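Local coordinates for protein mannuronan C5-epimerase (Pseudomonas syringae pv. tomato, PDB 4NK6) that epimerises beta-D-mannuronate to alpha-L-guluronate within the growing alginate polymer and helps channel that polymer safely across the periplasm to the outer membrane, at residues Y36-A41 / W235-E240; V186-G191 / V214-Y219; G247-E252 / D272-S277; I297-V302 / L322-V327. One frame throughout, in Å; residues are numbered along the deposited sequence.

Contacts 2 to 4 join successive coils of a right-handed beta-helix, whereas contact 1 lays an N-terminal segment against it, and the chemistry changes with place. In contact 1 a short helix packs on the coil with aromatic and aliphatic surface, partly buried and tied by water. Contact 2 is wholly buried, held by backbone bonds and aromatic rings. Contacts 2 and 3 meet through neighbouring strands 215-217 and 246-251, and contacts 3 and 4 through strands 269-274 and 296-299. Contact 3, near the chain centre, carries the probable catalytic histidine. Contact 4, partly buried, gathers charged side chains beside it. Contact 1 reaches contacts 2 and 3 through I236, which packs on V214 and F248.

Contact 1 of 4, residues Y36-A41 / W235-E240; sequences YTTEAA and WIIDSE
Y36 sets the edge of its phenol ring on the face of the W235 indole, a T-shaped (edge-to-face) pair that carries much of the contact. The ring planes stand at 72°, with the tyrosine centroid 4.9 Å from that of the indole five-membered ring. The touching atom is Y36 CD1, above the indole and offset toward its rim, 3.6 Å from W235 CZ2, and the two side chains cross at about a right angle.

The rim of the same indole serves the helix. A40 CB approaches near the ring plane, 4.1 Å from W235 CZ3, and T37 O also lies at this edge. The tryptophan thus offers a face to one residue and an edge to the first helical turn. I237 adds an aliphatic tip: with CD1 anti to CA (chi2 176°), the chain extends until CD1 lies 3.3 Å from T37 C, at the point where the backbone enters the helix.

T37 is the N-cap: its OG1 accepts from A40 N at 3.1 Å, a capping bond that closes the first turn of helix 38-41. Polar linkage across the contact runs through water. One molecule donates to both Y36 O and D238 OD2, while a second accepts from T38 N and donates to D238 OD2, 2.6 Å from that oxygen.

Helix 38-41 lies over the end of strand 233-236, which belongs to the parallel beta-helix against which this N-terminal segment packs. W235 also meets W195 edge-to-face, Y36 touches V257, and T38 and I237 both rest on A197.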
# COMPACT_ATOMS: atom_id res chain seq x y z
N TYR A 36 12.10 13.87 -1.53
CA TYR A 36 11.30 13.09 -0.58
C TYR A 36 12.11 12.70 0.67
O TYR A 36 12.64 11.58 0.76
CB TYR A 36 10.67 11.87 -1.25
CG TYR A 36 9.88 12.21 -2.50
CD1 TYR A 36 8.98 13.27 -2.50
CD2 TYR A 36 10.07 11.51 -3.69
CE1 TYR A 36 8.27 13.61 -3.66
CE2 TYR A 36 9.37 11.84 -4.84
CZ TYR A 36 8.47 12.89 -4.82
OH TYR A 36 7.77 13.21 -5.96
N THR A 37 12.20 13.63 1.61
CA THR A 37 13.02 13.46 2.81
C THR A 37 12.26 13.89 4.05
O THR A 37 11.27 14.63 3.97
CB THR A 37 14.31 14.32 2.75
OG1 THR A 37 13.96 15.70 2.93
CG2 THR A 37 15.04 14.15 1.42
N THR A 38 12.72 13.44 5.21
CA THR A 38 12.10 13.80 6.48
C THR A 38 12.17 15.31 6.73
O THR A 38 11.24 15.90 7.28
CB THR A 38 12.72 13.03 7.67
OG1 THR A 38 12.56 11.62 7.46
CG2 THR A 38 12.05 13.41 8.98
N GLU A 39 13.26 15.95 6.33
CA GLU A 39 13.35 17.39 6.53
C GLU A 39 12.32 18.14 5.67
O GLU A 39 11.74 19.12 6.11
CB GLU A 39 14.77 17.94 6.32
CG GLU A 39 14.96 19.32 6.94
CD GLU A 39 14.24 19.50 8.29
OE1 GLU A 39 13.25 20.26 8.35
OE2 GLU A 39 14.67 18.89 9.30
N ALA A 40 12.08 17.66 4.45
CA ALA A 40 11.04 18.25 3.63
C ALA A 40 9.65 17.93 4.21
O ALA A 40 8.75 18.77 4.15
CB ALA A 40 11.15 17.77 2.19
N ALA A 41 9.47 16.74 4.78
CA ALA A 41 8.17 16.39 5.34
C ALA A 41 7.80 17.30 6.51
O ALA A 41 6.66 17.75 6.61
CB ALA A 41 8.12 14.91 5.76
N TRP A 235 2.95 11.13 1.35
CA TRP A 235 4.20 10.39 1.26
C TRP A 235 4.30 9.42 2.41
O TRP A 235 3.83 9.70 3.51
CB TRP A 235 5.42 11.31 1.41
CG TRP A 235 5.57 12.49 0.47
CD1 TRP A 235 4.87 12.75 -0.67
CD2 TRP A 235 6.51 13.56 0.62
NE1 TRP A 235 5.31 13.92 -1.24
CE2 TRP A 235 6.32 14.44 -0.46
CE3 TRP A 235 7.50 13.86 1.57
CZ2 TRP A 235 7.08 15.61 -0.62
CZ3 TRP A 235 8.25 15.01 1.41
CH2 TRP A 235 8.04 15.87 0.32
N ILE A 236 4.96 8.31 2.16
CA ILE A 236 5.40 7.42 3.22
C ILE A 236 6.86 7.10 2.91
O ILE A 236 7.15 6.41 1.93
CB ILE A 236 4.57 6.14 3.27
CG1 ILE A 236 3.15 6.46 3.75
CG2 ILE A 236 5.21 5.14 4.22
CD1 ILE A 236 2.17 5.32 3.58
N ILE A 237 7.77 7.61 3.73
CA ILE A 237 9.19 7.50 3.41
C ILE A 237 10.05 6.99 4.58
O ILE A 237 9.80 7.31 5.74
CB ILE A 237 9.78 8.84 2.89
CG1 ILE A 237 9.71 9.92 3.97
CG2 ILE A 237 9.07 9.31 1.62
CD1 ILE A 237 10.35 11.22 3.57
N ASP A 238 11.07 6.20 4.23
CA ASP A 238 12.09 5.72 5.17
C ASP A 238 11.51 5.15 6.46
O ASP A 238 12.05 5.35 7.55
CB ASP A 238 13.08 6.84 5.49
CG ASP A 238 13.70 7.42 4.24
OD1 ASP A 238 14.03 6.64 3.32
OD2 ASP A 238 13.82 8.66 4.17
N SER A 239 10.40 4.43 6.32
CA SER A 239 9.69 3.90 7.47
C SER A 239 9.68 2.38 7.45
O SER A 239 10.25 1.76 6.55
CB SER A 239 8.26 4.47 7.49
OG SER A 239 8.34 5.87 7.70
N GLU A 240 9.05 1.77 8.44
CA GLU A 240 9.05 0.32 8.52
C GLU A 240 7.70 -0.21 9.00
O GLU A 240 7.17 0.27 10.00
CB GLU A 240 10.20 -0.17 9.41
CG GLU A 240 10.23 -1.68 9.61
CD GLU A 240 11.56 -2.20 10.14
OE1 GLU A 240 12.61 -1.72 9.68
OE2 GLU A 240 11.55 -3.08 11.02
O HOH W 1 14.40 9.76 1.99
O HOH W 2 14.37 10.83 5.56

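Contact 2 of 4, residues V186-G191 / V214-Y219; sequences VLTWGG and VSISQY
V186 O accepts two hydrogen bonds, one from S215 N at 2.9 Å and one from water 3. The same water accepts from S215 OG, at 2.8 Å, so the serine is joined to the carbonyl both directly and through solvent. The parallel pairing continues with T188 N donating to S215 O, nearly along the C=O axis, and S217 N to T188 O at a more bent 133°.

T188 and I216 run side by side on one face. T188 OG1 lies between the backbone N and the carbonyl carbon (chi1 74°), which sets it 3.3 Å from I216 CD1. On the other face, L187 CD1 lies over S215 CB. Such in-register stacking on successive coils is the signature of a parallel beta-helix, and strand 246-251 of the next coil follows on strand 215-217.

Beyond the strands the contact becomes aromatic. The W189 and Y219 rings are nearly parallel, 7° apart, but barely overlap; instead W189 CB makes a CH-pi contact over the tyrosine face, 4.0 Å from its centroid. Y219 CD1 lies over one face of the indole and L187 CG over the other, both toward the rim. G190 CA comes to 3.5 Å from Q218 OE1, and G190 N lies over the Y219 face, toward the rim. The polar ends have partners elsewhere in the chain: W189 NE1 donates to G63 O, and Y219 OH is hydrogen-bonded to E153.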
# COMPACT_ATOMS: atom_id res chain seq x y z
N VAL A 186 -4.70 2.72 10.34
CA VAL A 186 -4.73 4.13 9.94
C VAL A 186 -5.51 4.23 8.64
O VAL A 186 -5.36 3.39 7.74
CB VAL A 186 -3.31 4.70 9.72
CG1 VAL A 186 -3.39 6.18 9.32
CG2 VAL A 186 -2.46 4.53 10.98
N LEU A 187 -6.36 5.24 8.54
CA LEU A 187 -7.21 5.42 7.37
C LEU A 187 -7.30 6.90 7.07
O LEU A 187 -7.58 7.69 7.96
CB LEU A 187 -8.62 4.87 7.64
CG LEU A 187 -9.73 5.23 6.64
CD1 LEU A 187 -9.40 4.69 5.25
CD2 LEU A 187 -11.11 4.73 7.09
N THR A 188 -7.02 7.28 5.83
CA THR A 188 -7.23 8.67 5.42
C THR A 188 -8.23 8.73 4.27
O THR A 188 -8.38 7.75 3.51
CB THR A 188 -5.91 9.38 5.03
OG1 THR A 188 -5.45 8.90 3.76
CG2 THR A 188 -4.84 9.13 6.08
N TRP A 189 -8.91 9.86 4.15
CA TRP A 189 -10.04 10.01 3.23
C TRP A 189 -9.77 11.04 2.13
O TRP A 189 -8.72 11.68 2.12
CB TRP A 189 -11.32 10.43 3.98
CG TRP A 189 -12.02 9.31 4.73
CD1 TRP A 189 -12.27 9.26 6.07
CD2 TRP A 189 -12.56 8.10 4.17
NE1 TRP A 189 -12.94 8.09 6.38
CE2 TRP A 189 -13.13 7.37 5.23
CE3 TRP A 189 -12.62 7.57 2.87
CZ2 TRP A 189 -13.75 6.13 5.04
CZ3 TRP A 189 -13.24 6.33 2.68
CH2 TRP A 189 -13.79 5.63 3.76
N GLY A 190 -10.73 11.20 1.23
CA GLY A 190 -10.60 12.15 0.14
C GLY A 190 -10.28 13.55 0.63
O GLY A 190 -10.87 14.01 1.61
N GLY A 191 -9.34 14.22 -0.04
CA GLY A 191 -8.98 15.58 0.30
C GLY A 191 -7.94 15.67 1.41
O GLY A 191 -7.53 16.76 1.77
N VAL A 214 -2.63 0.56 6.71
CA VAL A 214 -2.50 1.98 6.41
C VAL A 214 -3.20 2.13 5.07
O VAL A 214 -2.74 1.59 4.07
CB VAL A 214 -1.03 2.42 6.29
CG1 VAL A 214 -0.92 3.84 5.74
CG2 VAL A 214 -0.32 2.28 7.64
N SER A 215 -4.34 2.81 5.07
CA SER A 215 -5.18 2.89 3.88
C SER A 215 -5.42 4.34 3.52
O SER A 215 -5.85 5.12 4.35
CB SER A 215 -6.54 2.22 4.14
OG SER A 215 -6.40 0.84 4.38
N ILE A 216 -5.15 4.67 2.26
CA ILE A 216 -5.36 6.01 1.71
C ILE A 216 -6.53 5.89 0.74
O ILE A 216 -6.48 5.10 -0.18
CB ILE A 216 -4.11 6.48 0.94
CG1 ILE A 216 -2.84 6.21 1.77
CG2 ILE A 216 -4.23 7.94 0.54
CD1 ILE A 216 -2.76 7.04 3.07
N SER A 217 -7.59 6.68 0.92
CA SER A 217 -8.80 6.39 0.16
C SER A 217 -9.70 7.57 -0.16
O SER A 217 -10.05 8.35 0.72
CB SER A 217 -9.63 5.32 0.89
OG SER A 217 -10.77 4.93 0.13
N GLN A 218 -10.09 7.67 -1.42
CA GLN A 218 -11.20 8.54 -1.77
C GLN A 218 -12.45 8.06 -1.02
O GLN A 218 -12.55 6.88 -0.67
CB GLN A 218 -11.42 8.50 -3.29
CG GLN A 218 -12.59 9.33 -3.81
CD GLN A 218 -12.50 10.82 -3.44
OE1 GLN A 218 -12.84 11.21 -2.33
NE2 GLN A 218 -12.05 11.64 -4.38
N TYR A 219 -13.40 8.96 -0.77
CA TYR A 219 -14.69 8.56 -0.20
C TYR A 219 -15.40 7.58 -1.12
O TYR A 219 -15.04 7.45 -2.30
CB TYR A 219 -15.58 9.79 0.02
CG TYR A 219 -15.11 10.73 1.11
CD1 TYR A 219 -15.32 10.42 2.44
CD2 TYR A 219 -14.48 11.93 0.79
CE1 TYR A 219 -14.90 11.28 3.45
CE2 TYR A 219 -14.06 12.80 1.79
CZ TYR A 219 -14.28 12.46 3.12
OH TYR A 219 -13.87 13.30 4.12
O HOH W 3 -6.55 0.89 7.15

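Contact 3 of 4, residues G247-E252 / D272-S277; sequences GFYCYE and DPHDRS
E252 and R276 join two successive coils of the right-handed beta-helix by a salt bridge, where both segments leave their parallel strands. The guanidinium grips side-on: NE and NH1 both bond to E252 OE2, with NH1 at 2.9 Å. The oxygen lies in the guanidinium plane and is met on its anti side, while the carboxylate plane stands 82° to the guanidinium. NH1 also lies 3.5 Å from Y251 CE2.

Two backbone bonds bracket the paired segments. D272 N donates to F248 O at one end, and E252 N to D275 O at the other, 2.9 Å away. Between them the pairing is loose, with C250 N 3.7 Å from D272 O.

Apolar contact fills that middle part. C250 SG, placed between the backbone N and the carbonyl carbon (chi1 68°), touches P273 CB at 3.7 Å, and P273 CG meets the edge of the F248 ring.

The remaining contacts surround H274, the probable proton acceptor of the epimerase. Its CB lies 3.7 Å from Y249 CE1, the two rings being oblique. H274 ND1 donates almost straight (176°) to D275 OD1, meeting the carboxylate from above its plane. That oxygen also forms a salt bridge with R300, a second-shell residue that would help position the aspartate. D275 OD2 approaches the Y251 ring edge, 3.2 Å from CD2.

D272 OD2, buried here without a hydrogen-bond partner in the model, lies in the plane of the Y249 ring, 3.6 Å from CD1.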
# COMPACT_ATOMS: atom_id res chain seq x y z
N GLY A 247 0.38 -4.03 4.17
CA GLY A 247 1.33 -3.01 4.56
C GLY A 247 0.91 -1.62 4.11
O GLY A 247 1.06 -0.64 4.84
N PHE A 248 0.38 -1.54 2.89
CA PHE A 248 -0.11 -0.28 2.34
C PHE A 248 -1.27 -0.56 1.39
O PHE A 248 -1.22 -1.50 0.61
CB PHE A 248 0.99 0.47 1.58
CG PHE A 248 0.50 1.72 0.84
CD1 PHE A 248 0.04 1.63 -0.47
CD2 PHE A 248 0.51 2.96 1.45
CE1 PHE A 248 -0.41 2.76 -1.16
CE2 PHE A 248 0.07 4.10 0.77
CZ PHE A 248 -0.39 4.00 -0.54
N TYR A 249 -2.30 0.27 1.45
CA TYR A 249 -3.43 0.15 0.54
C TYR A 249 -3.86 1.54 0.10
O TYR A 249 -3.80 2.48 0.89
CB TYR A 249 -4.61 -0.55 1.23
CG TYR A 249 -5.91 -0.50 0.46
CD1 TYR A 249 -6.21 -1.46 -0.50
CD2 TYR A 249 -6.85 0.50 0.69
CE1 TYR A 249 -7.40 -1.43 -1.22
CE2 TYR A 249 -8.05 0.54 -0.02
CZ TYR A 249 -8.32 -0.43 -0.97
OH TYR A 249 -9.50 -0.39 -1.68
N CYS A 250 -4.30 1.66 -1.14
CA CYS A 250 -4.97 2.89 -1.55
C CYS A 250 -6.09 2.67 -2.57
O CYS A 250 -6.15 1.63 -3.23
CB CYS A 250 -3.98 3.97 -2.01
SG CYS A 250 -3.12 3.62 -3.55
N TYR A 251 -6.97 3.66 -2.67
CA TYR A 251 -8.14 3.60 -3.53
C TYR A 251 -8.36 4.99 -4.10
O TYR A 251 -8.46 5.96 -3.33
CB TYR A 251 -9.36 3.19 -2.68
CG TYR A 251 -10.72 3.37 -3.35
CD1 TYR A 251 -11.43 4.57 -3.22
CD2 TYR A 251 -11.32 2.34 -4.07
CE1 TYR A 251 -12.67 4.75 -3.81
CE2 TYR A 251 -12.57 2.50 -4.67
CZ TYR A 251 -13.24 3.71 -4.53
OH TYR A 251 -14.47 3.88 -5.12
N GLU A 252 -8.44 5.09 -5.42
CA GLU A 252 -8.59 6.36 -6.12
C GLU A 252 -7.69 7.46 -5.53
O GLU A 252 -8.15 8.54 -5.17
CB GLU A 252 -10.07 6.77 -6.14
CG GLU A 252 -10.91 5.89 -7.05
CD GLU A 252 -12.34 6.36 -7.19
OE1 GLU A 252 -12.63 7.49 -6.74
OE2 GLU A 252 -13.17 5.60 -7.74
N ASP A 272 -0.08 -2.54 -1.74
CA ASP A 272 -1.24 -2.94 -2.54
C ASP A 272 -2.10 -1.76 -3.03
O ASP A 272 -3.25 -1.60 -2.61
CB ASP A 272 -2.09 -3.93 -1.71
CG ASP A 272 -3.41 -4.34 -2.39
OD1 ASP A 272 -3.42 -4.59 -3.61
OD2 ASP A 272 -4.43 -4.40 -1.68
N PRO A 273 -1.54 -0.91 -3.91
CA PRO A 273 -2.34 0.19 -4.47
C PRO A 273 -3.48 -0.34 -5.34
O PRO A 273 -3.29 -1.33 -6.02
CB PRO A 273 -1.33 0.94 -5.35
CG PRO A 273 0.02 0.57 -4.80
CD PRO A 273 -0.15 -0.87 -4.41
N HIS A 274 -4.63 0.34 -5.34
CA HIS A 274 -5.83 -0.23 -5.94
C HIS A 274 -6.70 0.81 -6.62
O HIS A 274 -6.60 2.01 -6.34
CB HIS A 274 -6.69 -0.91 -4.86
CG HIS A 274 -6.89 -2.38 -5.05
ND1 HIS A 274 -7.95 -2.91 -5.75
CD2 HIS A 274 -6.17 -3.44 -4.61
CE1 HIS A 274 -7.88 -4.22 -5.75
NE2 HIS A 274 -6.80 -4.58 -5.06
N ASP A 275 -7.56 0.32 -7.51
CA ASP A 275 -8.77 1.04 -7.92
C ASP A 275 -8.56 2.46 -8.43
O ASP A 275 -8.91 3.43 -7.75
CB ASP A 275 -9.80 1.05 -6.79
CG ASP A 275 -10.43 -0.33 -6.56
OD1 ASP A 275 -9.96 -1.33 -7.12
OD2 ASP A 275 -11.40 -0.40 -5.79
N ARG A 276 -8.02 2.57 -9.64
CA ARG A 276 -7.93 3.85 -10.34
C ARG A 276 -7.04 4.87 -9.61
O ARG A 276 -7.23 6.07 -9.74
CB ARG A 276 -9.33 4.41 -10.63
CG ARG A 276 -10.22 3.43 -11.43
CD ARG A 276 -11.72 3.81 -11.40
NE ARG A 276 -12.28 3.76 -10.05
CZ ARG A 276 -12.59 2.64 -9.40
NH1 ARG A 276 -13.09 2.69 -8.17
NH2 ARG A 276 -12.42 1.46 -9.98
N SER A 277 -6.07 4.39 -8.85
CA SER A 277 -5.03 5.26 -8.34
C SER A 277 -4.06 5.51 -9.50
O SER A 277 -4.01 4.72 -10.45
CB SER A 277 -4.32 4.62 -7.14
OG SER A 277 -5.23 4.40 -6.06
O HOH W 4 -10.27 -2.03 -3.45

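Contact 4 of 4, residues I297-V302 / L322-V327; sequences IISREV and LDRNSV
S299 OG donates to D323 OD2 over 2.7 Å, approaching on the anti side of the carboxylate. The syn lone pair of the same oxygen is taken by R324 NH1, which lies 2.9 Å away with D323 OD2 in the guanidinium plane. Serine OG and aspartate CG are both anti to their backbone N, chi1 178° and 179°, and project from the same face of the paired strands.

The backbone is gripped in a similar way. D323 O accepts from R300 N at 3.0 Å and from S326 OG at 2.8 Å, the two donors reaching it from opposite faces of its plane. S326 OG in turn accepts from V302 N, so one hydroxyl ties together the turns that follow both strands. E301 N continues the pairing to R324 O. On the other face I298 CD1 packs against L322 CG, 3.9 Å away, inside the coil of the beta-helix.

Farther out, R300 and R324 run side by side, with R300 NH2 just 3.6 Å from R324 NE. D407 OD2 forms salt bridges with both atoms.

S299 places this layer beside H274. Within it D323 OD2 and D323 O are each satisfied by two donors, and the repulsion between the two arginines is probably offset by D407, which bridges them, and by D323 OD2, which takes R324 NH1.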
# COMPACT_ATOMS: atom_id res chain seq x y z
N ILE A 297 1.73 -5.28 -5.35
CA ILE A 297 0.71 -5.51 -6.37
C ILE A 297 -0.10 -4.24 -6.59
O ILE A 297 -0.59 -3.64 -5.65
CB ILE A 297 -0.24 -6.72 -6.01
CG1 ILE A 297 -1.43 -6.78 -6.99
CG2 ILE A 297 -0.76 -6.62 -4.56
CD1 ILE A 297 -2.36 -8.03 -6.85
N ILE A 298 -0.22 -3.82 -7.85
CA ILE A 298 -1.17 -2.76 -8.17
C ILE A 298 -2.32 -3.41 -8.95
O ILE A 298 -2.09 -4.25 -9.82
CB ILE A 298 -0.52 -1.61 -8.96
CG1 ILE A 298 -0.08 -2.06 -10.36
CG2 ILE A 298 0.68 -1.05 -8.18
CD1 ILE A 298 0.61 -0.95 -11.15
N SER A 299 -3.55 -3.06 -8.59
CA SER A 299 -4.70 -3.77 -9.13
C SER A 299 -5.88 -2.86 -9.42
O SER A 299 -6.25 -2.01 -8.61
CB SER A 299 -5.12 -4.89 -8.18
OG SER A 299 -6.27 -5.56 -8.67
N ARG A 300 -6.45 -3.07 -10.60
CA ARG A 300 -7.66 -2.39 -11.07
C ARG A 300 -7.43 -0.95 -11.50
O ARG A 300 -7.73 -0.00 -10.76
CB ARG A 300 -8.85 -2.51 -10.10
CG ARG A 300 -10.17 -2.06 -10.76
CD ARG A 300 -11.41 -2.35 -9.92
NE ARG A 300 -11.72 -3.77 -9.85
CZ ARG A 300 -11.64 -4.50 -8.74
NH1 ARG A 300 -11.27 -3.95 -7.59
NH2 ARG A 300 -11.96 -5.80 -8.78
N GLU A 301 -6.91 -0.82 -12.71
CA GLU A 301 -6.61 0.47 -13.32
C GLU A 301 -5.72 1.35 -12.47
O GLU A 301 -5.96 2.55 -12.34
CB GLU A 301 -7.89 1.21 -13.70
CG GLU A 301 -8.84 0.37 -14.54
CD GLU A 301 -9.90 1.21 -15.19
OE1 GLU A 301 -10.99 1.34 -14.61
OE2 GLU A 301 -9.63 1.75 -16.28
N VAL A 302 -4.69 0.77 -11.87
CA VAL A 302 -3.64 1.60 -11.34
C VAL A 302 -2.75 1.94 -12.52
O VAL A 302 -2.09 1.06 -13.08
CB VAL A 302 -2.89 0.92 -10.20
CG1 VAL A 302 -1.84 1.88 -9.64
CG2 VAL A 302 -3.87 0.54 -9.10
N LEU A 322 1.10 -6.67 -11.66
CA LEU A 322 0.23 -5.66 -12.27
C LEU A 322 -1.06 -6.36 -12.68
O LEU A 322 -1.03 -7.28 -13.50
CB LEU A 322 0.88 -5.03 -13.51
CG LEU A 322 1.95 -3.95 -13.33
CD1 LEU A 322 3.07 -4.38 -12.42
CD2 LEU A 322 2.51 -3.52 -14.69
N ASP A 323 -2.19 -5.95 -12.10
CA ASP A 323 -3.43 -6.72 -12.20
C ASP A 323 -4.61 -5.87 -12.69
O ASP A 323 -4.67 -4.66 -12.43
CB ASP A 323 -3.76 -7.32 -10.83
CG ASP A 323 -5.05 -8.14 -10.82
OD1 ASP A 323 -5.20 -9.04 -11.67
OD2 ASP A 323 -5.92 -7.88 -9.97
N ARG A 324 -5.54 -6.51 -13.40
CA ARG A 324 -6.83 -5.91 -13.74
C ARG A 324 -6.73 -4.56 -14.45
O ARG A 324 -7.14 -3.52 -13.92
CB ARG A 324 -7.72 -5.80 -12.49
CG ARG A 324 -8.32 -7.14 -12.05
CD ARG A 324 -9.10 -7.05 -10.73
NE ARG A 324 -9.95 -8.22 -10.52
CZ ARG A 324 -9.51 -9.41 -10.10
NH1 ARG A 324 -8.21 -9.58 -9.84
NH2 ARG A 324 -10.35 -10.42 -9.94
N ASN A 325 -6.18 -4.58 -15.66
CA ASN A 325 -6.19 -3.41 -16.54
C ASN A 325 -5.44 -2.21 -15.94
O ASN A 325 -5.85 -1.06 -16.08
CB ASN A 325 -7.64 -3.05 -16.93
CG ASN A 325 -7.71 -2.15 -18.14
OD1 ASN A 325 -6.79 -2.12 -18.96
ND2 ASN A 325 -8.81 -1.40 -18.26
N SER A 326 -4.32 -2.50 -15.27
CA SER A 326 -3.41 -1.48 -14.79
C SER A 326 -2.38 -1.19 -15.87
O SER A 326 -1.53 -2.04 -16.16
CB SER A 326 -2.72 -1.94 -13.50
OG SER A 326 -3.66 -2.07 -12.45
N VAL A 327 -2.45 -0.01 -16.48
CA VAL A 327 -1.72 0.28 -17.72
C VAL A 327 -0.88 1.56 -17.66
O VAL A 327 -1.09 2.41 -16.80
CB VAL A 327 -2.70 0.39 -18.93
CG1 VAL A 327 -3.66 -0.80 -18.95
CG2 VAL A 327 -3.49 1.69 -18.88